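Yeast glycogen phosphorylase (PDB 1YGP) belongs to the carbohydrate phosphorylases of the GT-B clan, large two-domain proteins of the alpha/beta class, and holds pyridoxal-5'-phosphate in a buried pocket. Local coordinates at residues A[99-104]-A[364-369]; A[106-111]-A[169-174]; A[262-267]-A[275-280]; A[515-520]-A[859-864]. All coordinates share one frame; numbering follows the deposited sequence.

Contact 1: residues A[99-104]-A[364-369]; sequences VYYLSL and QLNDTH
Gln364 and Asn366, two residues apart on one strand, both lie against the ring of Tyr101 on the next. Gln364 crosses the ring obliquely at its CD1/CE1 side, its CB 4.0 Å from Tyr101 CD1, while the bend of its chain at chi2 (63°) takes the amide off the ring, where OE1 bonds to NE1 of Trp873. At the hydroxyl end, CB of Asn366 lies 3.9 Å from Tyr101 CZ. Both amide planes are turned obliquely to the ring, about 40° from it. With CG of Asn366 anti to its backbone N, its amide points across to Ser103, and ND2 donates to Ser103 OG at 3.1 Å, the oxygen lying in the amide plane. OD1 is taken by His405 and Ser103 OG also meets the carbonyl of Glu105, so the buried Asn366 amide and Ser103 OG each have partners within the two segments and beyond them.

Three backbone bonds set a parallel register: Gln364 N to Tyr100 O (2.8 Å), Leu102 N to Gln364 O (3.1 Å) and Asn366 N to Leu102 O (3.2 Å). The strand segments diverge by only 19°. Past the strand ends, Leu104 places CD2 over one face of the His369 imidazole, 3.6 Å from its centroid, a CH-pi contact.

Such pairing is that of an inner parallel strand in a Rossmann-like sheet. Strand 98-102 is flanked by 184-189 on its other edge, and strand 361-366 has strand 400-404 as its neighbour on the other edge; helix 165-179 packs on the Tyr101 face through Ala170 and Met177.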
# COMPACT_ATOMS: atom_id res chain seq x y z
N VAL A 99 -12.54 24.20 -15.57
CA VAL A 99 -12.66 24.68 -14.20
C VAL A 99 -11.74 23.80 -13.36
O VAL A 99 -11.76 22.58 -13.54
CB VAL A 99 -14.09 24.52 -13.73
CG1 VAL A 99 -14.22 25.05 -12.32
CG2 VAL A 99 -15.02 25.22 -14.68
N TYR A 100 -10.92 24.31 -12.46
CA TYR A 100 -10.11 23.48 -11.60
C TYR A 100 -10.57 23.96 -10.24
O TYR A 100 -10.69 25.16 -9.95
CB TYR A 100 -8.63 23.77 -11.86
CG TYR A 100 -8.18 23.18 -13.20
CD1 TYR A 100 -8.12 21.80 -13.39
CD2 TYR A 100 -7.82 24.03 -14.23
CE1 TYR A 100 -7.68 21.28 -14.61
CE2 TYR A 100 -7.38 23.52 -15.45
CZ TYR A 100 -7.31 22.15 -15.64
OH TYR A 100 -6.87 21.65 -16.86
N TYR A 101 -10.97 22.99 -9.43
CA TYR A 101 -11.56 23.25 -8.15
C TYR A 101 -10.51 22.81 -7.14
O TYR A 101 -10.28 21.60 -6.96
CB TYR A 101 -12.87 22.43 -8.05
CG TYR A 101 -13.74 22.88 -6.89
CD1 TYR A 101 -14.62 23.96 -7.06
CD2 TYR A 101 -13.58 22.29 -5.63
CE1 TYR A 101 -15.33 24.46 -5.96
CE2 TYR A 101 -14.28 22.79 -4.54
CZ TYR A 101 -15.15 23.87 -4.71
OH TYR A 101 -15.77 24.40 -3.61
N LEU A 102 -9.80 23.73 -6.49
CA LEU A 102 -8.80 23.31 -5.52
C LEU A 102 -9.42 23.29 -4.14
O LEU A 102 -9.99 24.28 -3.68
CB LEU A 102 -7.62 24.26 -5.59
CG LEU A 102 -6.49 23.92 -6.57
CD1 LEU A 102 -7.02 23.49 -7.94
CD2 LEU A 102 -5.63 25.13 -6.72
N SER A 103 -9.37 22.15 -3.47
CA SER A 103 -9.92 22.06 -2.14
C SER A 103 -8.99 21.19 -1.32
O SER A 103 -8.42 20.18 -1.77
CB SER A 103 -11.28 21.43 -2.18
OG SER A 103 -11.84 21.45 -0.87
N LEU A 104 -8.81 21.61 -0.07
CA LEU A 104 -7.95 20.87 0.86
C LEU A 104 -8.63 19.62 1.37
O LEU A 104 -7.96 18.76 1.94
CB LEU A 104 -7.57 21.74 2.06
CG LEU A 104 -6.38 21.31 2.86
CD1 LEU A 104 -5.16 21.16 1.97
CD2 LEU A 104 -6.12 22.37 3.92
N GLN A 364 -10.82 27.76 -8.95
CA GLN A 364 -11.58 28.23 -7.80
C GLN A 364 -10.87 27.93 -6.49
O GLN A 364 -10.48 26.79 -6.23
CB GLN A 364 -12.95 27.57 -7.80
CG GLN A 364 -13.92 28.23 -6.84
CD GLN A 364 -14.25 29.67 -7.19
OE1 GLN A 364 -14.66 30.00 -8.29
NE2 GLN A 364 -14.11 30.62 -6.28
N LEU A 365 -10.69 28.91 -5.63
CA LEU A 365 -9.99 28.65 -4.40
C LEU A 365 -11.09 28.39 -3.41
O LEU A 365 -11.87 29.29 -3.06
CB LEU A 365 -9.19 29.87 -3.98
CG LEU A 365 -8.19 30.51 -4.94
CD1 LEU A 365 -7.25 31.29 -4.06
CD2 LEU A 365 -7.36 29.51 -5.75
N ASN A 366 -11.26 27.12 -3.02
CA ASN A 366 -12.27 26.85 -2.02
C ASN A 366 -11.63 27.16 -0.67
O ASN A 366 -10.85 26.38 -0.12
CB ASN A 366 -12.69 25.40 -2.12
CG ASN A 366 -13.79 25.08 -1.11
OD1 ASN A 366 -14.62 25.93 -0.75
ND2 ASN A 366 -13.81 23.87 -0.57
N ASP A 367 -11.89 28.38 -0.20
CA ASP A 367 -11.36 28.96 1.02
C ASP A 367 -9.90 29.38 0.88
O ASP A 367 -9.32 29.27 -0.19
CB ASP A 367 -11.52 27.95 2.14
CG ASP A 367 -11.44 28.52 3.54
OD1 ASP A 367 -11.66 29.73 3.73
OD2 ASP A 367 -11.19 27.73 4.45
N THR A 368 -9.21 29.91 1.88
CA THR A 368 -7.84 30.38 1.76
C THR A 368 -6.68 29.40 1.59
O THR A 368 -5.64 29.73 1.01
CB THR A 368 -7.69 31.26 2.97
OG1 THR A 368 -8.33 32.46 2.54
CG2 THR A 368 -6.29 31.46 3.47
N HIS A 369 -6.83 28.17 2.04
CA HIS A 369 -5.82 27.14 1.89
C HIS A 369 -5.12 27.08 0.53
O HIS A 369 -3.91 26.89 0.58
CB HIS A 369 -6.45 25.77 2.17
CG HIS A 369 -7.15 25.68 3.52
ND1 HIS A 369 -6.64 25.95 4.70
CD2 HIS A 369 -8.46 25.28 3.70
CE1 HIS A 369 -7.57 25.72 5.60
NE2 HIS A 369 -8.66 25.32 4.99

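Contact 2: residues A[106-111]-A[169-174]; sequences FLMGRA and LAACFV. With PLP (pyridoxal-5'-phosphate), chain E.
Apolar loop-on-helix packing joins Phe106 and Met108 to Ala170, Ala171 and Val174, deep in the chain and beside the pyridoxal-5'-phosphate pocket. The loop is the one that leaves strand 98-102 and runs to helix 111-117; the other partner is a middle turn of helix 165-179. No hydrogen bond crosses between the two segments, so the contact is one of van der Waals packing.

Phe106 carries the larger share. Its CG lies anti to its carbonyl carbon (chi1 -75°), which brings one side of the ring to the helix: CD1 reaches Ala170 CB at 3.6 Å and CE1 reaches Val174 CG2 at 3.9 Å. These two helix residues are one turn apart, so the ring spans a full turn, and the Phe106 and Val174 side chains cross at about a right angle. In Met108 the first two torsions (-63° and -54°) bring SD to 4.0 Å from Ala171 CB, and chi3 then places only CE. The short alanine side chains allow the loop backbone itself to approach: Leu107 O lies 3.3 Å from Ala171 CB, and the CA atoms of Phe106 and Ala171 are 5.3 Å apart.

Between Phe106 and Met108, Leu107 is the centre of an inverse gamma turn. Its side chain leaves the helix and sets CD1 3.8 Å from N1 of pyridoxal-5'-phosphate, while its carbonyl accepts from Arg168, another residue of that pocket. Around the contact, strand 255-267 receives Met108 on Phe264 and Val174 on Val266, helix 861-873 packs against Cys172 and Phe173, and Val698 of helix 698-704 touches Leu107.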
# COMPACT_ATOMS: atom_id res chain seq x y z
N PHE A 106 -12.01 16.77 0.48
CA PHE A 106 -13.10 16.34 -0.36
C PHE A 106 -13.69 15.22 0.50
O PHE A 106 -13.06 14.18 0.76
CB PHE A 106 -12.57 15.81 -1.72
CG PHE A 106 -12.09 16.86 -2.72
CD1 PHE A 106 -12.99 17.43 -3.64
CD2 PHE A 106 -10.75 17.28 -2.76
CE1 PHE A 106 -12.57 18.40 -4.57
CE2 PHE A 106 -10.33 18.25 -3.69
CZ PHE A 106 -11.24 18.80 -4.60
N LEU A 107 -14.89 15.43 1.06
CA LEU A 107 -15.49 14.43 1.91
C LEU A 107 -16.27 13.53 0.98
O LEU A 107 -17.49 13.65 0.79
CB LEU A 107 -16.47 15.03 2.92
CG LEU A 107 -16.28 14.87 4.42
CD1 LEU A 107 -17.66 14.93 5.05
CD2 LEU A 107 -15.61 13.57 4.79
N MET A 108 -15.53 12.64 0.34
CA MET A 108 -16.14 11.77 -0.65
C MET A 108 -17.10 10.72 -0.11
O MET A 108 -18.05 10.39 -0.82
CB MET A 108 -15.00 11.14 -1.44
CG MET A 108 -14.20 12.19 -2.18
SD MET A 108 -15.43 13.10 -3.15
CE MET A 108 -15.30 12.19 -4.66
N GLY A 109 -16.93 10.17 1.11
CA GLY A 109 -17.88 9.18 1.60
C GLY A 109 -17.60 7.81 0.99
O GLY A 109 -16.42 7.47 0.88
N ARG A 110 -18.60 7.01 0.61
CA ARG A 110 -18.35 5.71 -0.01
C ARG A 110 -18.84 5.73 -1.47
O ARG A 110 -19.99 6.05 -1.83
CB ARG A 110 -19.08 4.61 0.64
CG ARG A 110 -18.89 4.39 2.11
CD ARG A 110 -19.88 3.27 2.47
NE ARG A 110 -19.59 2.72 3.78
CZ ARG A 110 -20.42 1.89 4.41
NH1 ARG A 110 -21.59 1.51 3.92
NH2 ARG A 110 -20.04 1.42 5.59
N ALA A 111 -17.92 5.30 -2.33
CA ALA A 111 -18.13 5.35 -3.76
C ALA A 111 -19.02 4.35 -4.43
O ALA A 111 -19.73 4.77 -5.34
CB ALA A 111 -16.80 5.29 -4.45
N LEU A 169 -18.77 20.20 0.77
CA LEU A 169 -19.23 21.16 -0.23
C LEU A 169 -18.45 20.89 -1.49
O LEU A 169 -19.03 20.83 -2.57
CB LEU A 169 -18.98 22.60 0.20
CG LEU A 169 -19.48 23.68 -0.74
CD1 LEU A 169 -20.98 23.72 -0.78
CD2 LEU A 169 -19.01 25.02 -0.25
N ALA A 170 -17.14 20.64 -1.38
CA ALA A 170 -16.35 20.30 -2.56
C ALA A 170 -16.84 18.99 -3.19
O ALA A 170 -16.90 18.87 -4.41
CB ALA A 170 -14.90 20.13 -2.17
N ALA A 171 -17.26 18.03 -2.37
CA ALA A 171 -17.75 16.75 -2.84
C ALA A 171 -19.03 16.90 -3.62
O ALA A 171 -19.08 16.49 -4.78
CB ALA A 171 -17.99 15.83 -1.64
N CYS A 172 -20.08 17.52 -3.05
CA CYS A 172 -21.35 17.73 -3.74
C CYS A 172 -21.15 18.44 -5.06
O CYS A 172 -21.71 18.05 -6.09
CB CYS A 172 -22.29 18.55 -2.86
SG CYS A 172 -23.05 17.60 -1.51
N PHE A 173 -20.31 19.47 -5.05
CA PHE A 173 -19.98 20.21 -6.25
C PHE A 173 -19.40 19.33 -7.35
O PHE A 173 -19.94 19.30 -8.46
CB PHE A 173 -19.00 21.29 -5.92
CG PHE A 173 -19.63 22.54 -5.35
CD1 PHE A 173 -20.90 22.53 -4.77
CD2 PHE A 173 -18.89 23.73 -5.42
CE1 PHE A 173 -21.44 23.70 -4.24
CE2 PHE A 173 -19.44 24.88 -4.89
CZ PHE A 173 -20.71 24.87 -4.30
N VAL A 174 -18.37 18.56 -7.04
CA VAL A 174 -17.77 17.63 -7.97
C VAL A 174 -18.86 16.76 -8.64
O VAL A 174 -18.91 16.64 -9.88
CB VAL A 174 -16.70 16.84 -7.15
CG1 VAL A 174 -16.30 15.55 -7.80
CG2 VAL A 174 -15.44 17.69 -7.08
N1 PLP E . -19.98 16.01 7.87
C2 PLP E . -20.77 15.09 7.26
C2A PLP E . -20.48 13.63 7.50
C3 PLP E . -21.80 15.48 6.42
O3 PLP E . -22.55 14.55 5.76
C4 PLP E . -22.05 16.83 6.22
C4A PLP E . -23.26 17.27 5.67
C5 PLP E . -21.22 17.76 6.83
C6 PLP E . -20.20 17.34 7.65
C5A PLP E . -21.50 19.28 6.71
O4P PLP E . -22.42 19.67 7.75
P PLP E . -22.24 20.96 8.64
O1P PLP E . -21.47 21.93 7.83
O2P PLP E . -23.75 21.50 8.73
O3P PLP E . -21.85 20.53 10.01

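Contact 3: residues A[262-267]-A[275-280]; sequences YDFPVP and NNLRLW
Tyr262 with Leu279, Phe264 with Leu277 and Val266 with Asn275 are the hydrogen-bonded pairs of an antiparallel beta hairpin, strands 255-267 and 274-284. The backbone bonds are close to straight at Phe264 N to Leu277 O (2.8 Å, N-H...O 174°) but bent at Val266 N to Asn275 O (137°), where the donor is also tilted from the carbonyl plane.

The ionic contact lies on the opposite face, in the non-hydrogen-bonded pair Asp263 and Arg278. Bent at chi3, Arg278 presents its guanidinium side-on: NE meets OD1 of Asp263 at 2.9 Å and NH2 meets OD2 at 3.0 Å, both on syn sides, with the two flat groups nearly coplanar.

Apolar contacts occupy the Phe264 face. Phe264 CB lies 3.9 Å from Leu277 CB, CD1 of the ring approaches Leu277 CD2 at 4.0 Å, and Val266 CG2 is 4.2 Å from Leu277 CB.

The carboxylate is shared with Arg223 and the guanidinium with Asp342, giving a buried alternating network whose charges probably balance. Two bonds between Asp263 and Arg278 would restrict the rotation of both groups, whereas across the Phe264 face the contacts between Phe264, Val266 and Leu277 are apolar.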
# COMPACT_ATOMS: atom_id res chain seq x y z
N TYR A 262 -2.98 10.27 -8.31
CA TYR A 262 -3.93 9.17 -8.22
C TYR A 262 -5.25 9.75 -8.72
O TYR A 262 -5.71 10.81 -8.28
CB TYR A 262 -4.11 8.72 -6.78
CG TYR A 262 -2.98 7.87 -6.25
CD1 TYR A 262 -1.74 8.46 -5.98
CD2 TYR A 262 -3.16 6.50 -6.02
CE1 TYR A 262 -0.68 7.70 -5.49
CE2 TYR A 262 -2.09 5.72 -5.52
CZ TYR A 262 -0.86 6.34 -5.26
OH TYR A 262 0.20 5.62 -4.77
N ASP A 263 -5.82 9.12 -9.73
CA ASP A 263 -7.07 9.53 -10.33
C ASP A 263 -8.30 8.80 -9.84
O ASP A 263 -8.42 7.57 -9.82
CB ASP A 263 -6.92 9.38 -11.81
CG ASP A 263 -6.12 10.50 -12.47
OD1 ASP A 263 -6.02 11.58 -11.91
OD2 ASP A 263 -5.60 10.30 -13.56
N PHE A 264 -9.28 9.58 -9.44
CA PHE A 264 -10.53 9.05 -8.97
C PHE A 264 -11.55 9.47 -10.03
O PHE A 264 -11.69 10.68 -10.26
CB PHE A 264 -10.80 9.66 -7.58
CG PHE A 264 -12.14 9.21 -7.01
CD1 PHE A 264 -13.31 9.92 -7.31
CD2 PHE A 264 -12.19 8.04 -6.24
CE1 PHE A 264 -14.54 9.45 -6.86
CE2 PHE A 264 -13.43 7.59 -5.79
CZ PHE A 264 -14.60 8.28 -6.10
N PRO A 265 -12.23 8.58 -10.75
CA PRO A 265 -13.27 8.92 -11.71
C PRO A 265 -14.52 9.46 -11.01
O PRO A 265 -14.84 9.00 -9.92
CB PRO A 265 -13.44 7.61 -12.47
CG PRO A 265 -13.20 6.56 -11.44
CD PRO A 265 -12.03 7.14 -10.67
N VAL A 266 -15.29 10.41 -11.56
CA VAL A 266 -16.46 10.98 -10.90
C VAL A 266 -17.66 10.94 -11.85
O VAL A 266 -17.70 11.70 -12.83
CB VAL A 266 -16.19 12.47 -10.45
CG1 VAL A 266 -17.46 13.02 -9.83
CG2 VAL A 266 -15.07 12.58 -9.42
N PRO A 267 -18.66 10.08 -11.64
CA PRO A 267 -19.85 9.97 -12.46
C PRO A 267 -20.81 11.10 -12.16
O PRO A 267 -20.74 11.67 -11.07
CB PRO A 267 -20.39 8.63 -12.13
CG PRO A 267 -20.16 8.59 -10.65
CD PRO A 267 -18.78 9.19 -10.49
N ASN A 275 -15.94 12.85 -14.96
CA ASN A 275 -14.92 13.81 -14.68
C ASN A 275 -13.92 13.29 -13.68
O ASN A 275 -14.06 12.17 -13.21
CB ASN A 275 -15.57 15.09 -14.21
CG ASN A 275 -15.89 15.97 -15.41
OD1 ASN A 275 -16.79 16.79 -15.36
ND2 ASN A 275 -15.21 15.89 -16.55
N ASN A 276 -12.90 14.04 -13.29
CA ASN A 276 -11.82 13.47 -12.52
C ASN A 276 -11.41 14.26 -11.30
O ASN A 276 -11.52 15.50 -11.25
CB ASN A 276 -10.67 13.29 -13.48
CG ASN A 276 -9.45 12.67 -12.84
OD1 ASN A 276 -8.40 13.30 -12.73
ND2 ASN A 276 -9.52 11.44 -12.38
N LEU A 277 -10.98 13.50 -10.29
CA LEU A 277 -10.46 14.07 -9.06
C LEU A 277 -9.03 13.58 -9.10
O LEU A 277 -8.83 12.38 -9.36
CB LEU A 277 -11.24 13.49 -7.90
CG LEU A 277 -10.99 13.92 -6.46
CD1 LEU A 277 -11.06 15.43 -6.34
CD2 LEU A 277 -12.05 13.29 -5.56
N ARG A 278 -8.05 14.46 -8.97
CA ARG A 278 -6.67 14.05 -8.99
C ARG A 278 -6.09 14.42 -7.64
O ARG A 278 -6.10 15.59 -7.22
CB ARG A 278 -5.91 14.76 -10.12
CG ARG A 278 -4.44 14.35 -10.08
CD ARG A 278 -3.73 14.66 -11.37
NE ARG A 278 -4.01 13.62 -12.34
CZ ARG A 278 -3.32 13.45 -13.47
NH1 ARG A 278 -2.32 14.27 -13.79
NH2 ARG A 278 -3.61 12.42 -14.26
N LEU A 279 -5.60 13.41 -6.95
CA LEU A 279 -5.10 13.59 -5.60
C LEU A 279 -3.60 13.31 -5.67
O LEU A 279 -3.17 12.54 -6.53
CB LEU A 279 -5.84 12.61 -4.69
CG LEU A 279 -7.36 12.54 -4.84
CD1 LEU A 279 -7.78 11.12 -4.60
CD2 LEU A 279 -8.03 13.50 -3.89
N TRP A 280 -2.79 13.93 -4.82
CA TRP A 280 -1.36 13.74 -4.85
C TRP A 280 -0.92 13.01 -3.61
O TRP A 280 -1.44 13.25 -2.52
CB TRP A 280 -0.63 15.09 -4.88
CG TRP A 280 -1.00 15.97 -6.07
CD1 TRP A 280 -1.86 17.04 -5.97
CD2 TRP A 280 -0.57 15.74 -7.34
NE1 TRP A 280 -2.00 17.47 -7.20
CE2 TRP A 280 -1.26 16.74 -8.05
CE3 TRP A 280 0.27 14.83 -8.00
CZ2 TRP A 280 -1.10 16.82 -9.44
CZ3 TRP A 280 0.41 14.93 -9.38
CH2 TRP A 280 -0.27 15.91 -10.10

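Contact 4: residues A[515-520]-A[859-864]; sequences GITPRR and FSSDRC
Asp862 OD1 is held by two groups: NH2 of Arg519 at 3.0 Å, on its syn lone pair, and the hydroxyl of Ser176. The other carboxylate oxygen, OD2, takes NH1 of Arg519, also at 3.0 Å, so the salt bridge is end-on and two-pronged, with the planes 27° apart. Bends at chi2 and chi3 curl the arginine chain until it meets the aspartate tip to tip. Its NH2 is further paired with Asp175, which also bonds Thr517 OG1; the two carboxylates would share the charge of Arg519.

Both segments lead into helices: Thr517 is the N-cap of helix 518-524, its hydroxyl accepting weakly from Arg519 N, and Ser860 is the N-cap of helix 861-873. The two helix starts are tied by a single backbone bridge between Ile516 and Ser860. Ile516 N donates to Phe859 O at 2.8 Å, whereas Ser861 N reaches Ile516 O at 2.9 Å from 65° above the carbonyl plane.

Smaller contacts fill the sides of this bridge. Pro518 lays its CG against Ser860 OG at 3.3 Å, and Cys864 brings SG to 3.3 Å from Gly515 N. Ser861 OG bonds outward to Ser176 of helix 165-179. On the other side, Ile516 points away from helix 861-873 and packs on Thr724 and Lys728, two residues of the pyridoxal-5'-phosphate pocket.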
# COMPACT_ATOMS: atom_id res chain seq x y z
N GLY A 515 -25.26 24.42 -1.26
CA GLY A 515 -26.35 23.50 -1.52
C GLY A 515 -25.82 22.10 -1.46
O GLY A 515 -24.62 21.93 -1.21
N ILE A 516 -26.64 21.09 -1.71
CA ILE A 516 -26.27 19.70 -1.58
C ILE A 516 -26.77 18.86 -2.77
O ILE A 516 -27.78 19.20 -3.41
CB ILE A 516 -26.87 19.09 -0.26
CG1 ILE A 516 -28.36 19.30 -0.22
CG2 ILE A 516 -26.23 19.72 0.95
CD1 ILE A 516 -28.96 18.32 0.74
N THR A 517 -26.08 17.75 -3.08
CA THR A 517 -26.54 16.93 -4.18
C THR A 517 -27.78 16.07 -3.85
O THR A 517 -27.83 15.30 -2.88
CB THR A 517 -25.41 16.04 -4.68
OG1 THR A 517 -26.03 15.29 -5.71
CG2 THR A 517 -24.77 15.11 -3.65
N PRO A 518 -28.79 16.12 -4.71
CA PRO A 518 -29.98 15.30 -4.60
C PRO A 518 -29.70 13.82 -4.72
O PRO A 518 -30.35 13.02 -4.06
CB PRO A 518 -30.88 15.80 -5.67
CG PRO A 518 -30.48 17.23 -5.80
CD PRO A 518 -28.98 17.14 -5.73
N ARG A 519 -28.73 13.40 -5.53
CA ARG A 519 -28.58 11.97 -5.69
C ARG A 519 -28.03 11.31 -4.45
O ARG A 519 -28.49 10.22 -4.12
CB ARG A 519 -27.66 11.64 -6.85
CG ARG A 519 -28.31 11.76 -8.22
CD ARG A 519 -28.53 13.20 -8.69
NE ARG A 519 -27.31 13.91 -9.01
CZ ARG A 519 -27.35 15.23 -9.27
NH1 ARG A 519 -28.49 15.91 -9.25
NH2 ARG A 519 -26.22 15.88 -9.57
N ARG A 520 -27.10 11.88 -3.68
CA ARG A 520 -26.64 11.18 -2.49
C ARG A 520 -27.59 11.49 -1.35
O ARG A 520 -28.10 10.57 -0.71
CB ARG A 520 -25.25 11.60 -2.07
CG ARG A 520 -24.71 10.69 -0.98
CD ARG A 520 -23.32 11.09 -0.48
NE ARG A 520 -22.32 10.77 -1.48
CZ ARG A 520 -21.73 9.57 -1.54
NH1 ARG A 520 -22.03 8.60 -0.68
NH2 ARG A 520 -20.82 9.35 -2.47
N PHE A 859 -31.83 24.50 -2.83
CA PHE A 859 -30.57 24.11 -2.25
C PHE A 859 -29.95 22.94 -3.01
O PHE A 859 -29.11 22.24 -2.45
CB PHE A 859 -30.77 23.77 -0.78
CG PHE A 859 -31.41 24.90 -0.02
CD1 PHE A 859 -30.75 26.13 0.09
CD2 PHE A 859 -32.68 24.73 0.52
CE1 PHE A 859 -31.38 27.19 0.75
CE2 PHE A 859 -33.30 25.80 1.18
CZ PHE A 859 -32.65 27.03 1.29
N SER A 860 -30.31 22.67 -4.27
CA SER A 860 -29.64 21.61 -5.00
C SER A 860 -28.28 22.13 -5.47
O SER A 860 -28.19 23.16 -6.15
CB SER A 860 -30.51 21.23 -6.17
OG SER A 860 -29.94 20.24 -7.02
N SER A 861 -27.18 21.42 -5.20
CA SER A 861 -25.86 21.84 -5.64
C SER A 861 -25.77 22.01 -7.16
O SER A 861 -24.81 22.63 -7.63
CB SER A 861 -24.81 20.83 -5.18
OG SER A 861 -25.19 19.48 -5.46
N ASP A 862 -26.76 21.51 -7.94
CA ASP A 862 -26.79 21.72 -9.39
C ASP A 862 -27.05 23.17 -9.71
O ASP A 862 -26.41 23.73 -10.60
CB ASP A 862 -27.88 20.90 -10.07
CG ASP A 862 -27.67 19.39 -10.10
OD1 ASP A 862 -26.56 18.89 -9.84
OD2 ASP A 862 -28.65 18.71 -10.39
N ARG A 863 -27.93 23.79 -8.91
CA ARG A 863 -28.21 25.21 -9.03
C ARG A 863 -26.97 25.97 -8.56
O ARG A 863 -26.62 26.91 -9.27
CB ARG A 863 -29.43 25.55 -8.17
CG ARG A 863 -29.99 26.96 -8.16
CD ARG A 863 -29.19 27.91 -7.29
NE ARG A 863 -29.30 27.59 -5.88
CZ ARG A 863 -28.31 27.83 -5.01
NH1 ARG A 863 -27.15 28.38 -5.39
NH2 ARG A 863 -28.50 27.54 -3.74
N CYS A 864 -26.26 25.65 -7.45
CA CYS A 864 -25.00 26.32 -7.09
C CYS A 864 -24.03 26.30 -8.27
O CYS A 864 -23.41 27.31 -8.61
CB CYS A 864 -24.16 25.69 -6.00
SG CYS A 864 -24.92 25.22 -4.43

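How the contacts relate
All four contacts are core, with no fully exposed residue among those that touch. Contacts 1 and 3 belong to the same mixed sheet, one a parallel pairing and the other the antiparallel hairpin near its edge, and their nearest atoms stay about 6 Å apart. Contact 2 bridges them: Ala170 touches Tyr101 and Ser103 of contact 1, and Phe106 meets Leu277 of contact 3. It also reaches contact 4 through Cys172 on Thr517. Chemistry follows place: backbone bonds dominate in the sheet, apolar packing where loop meets helix. Contacts 3 and 4 each add a two-pronged Asp-Arg salt bridge, side-on in 3 and end-on in 4; contacts 1 and 2 have none. Along the chain, contacts 2 and 3 lie within the loop closed by contact 1.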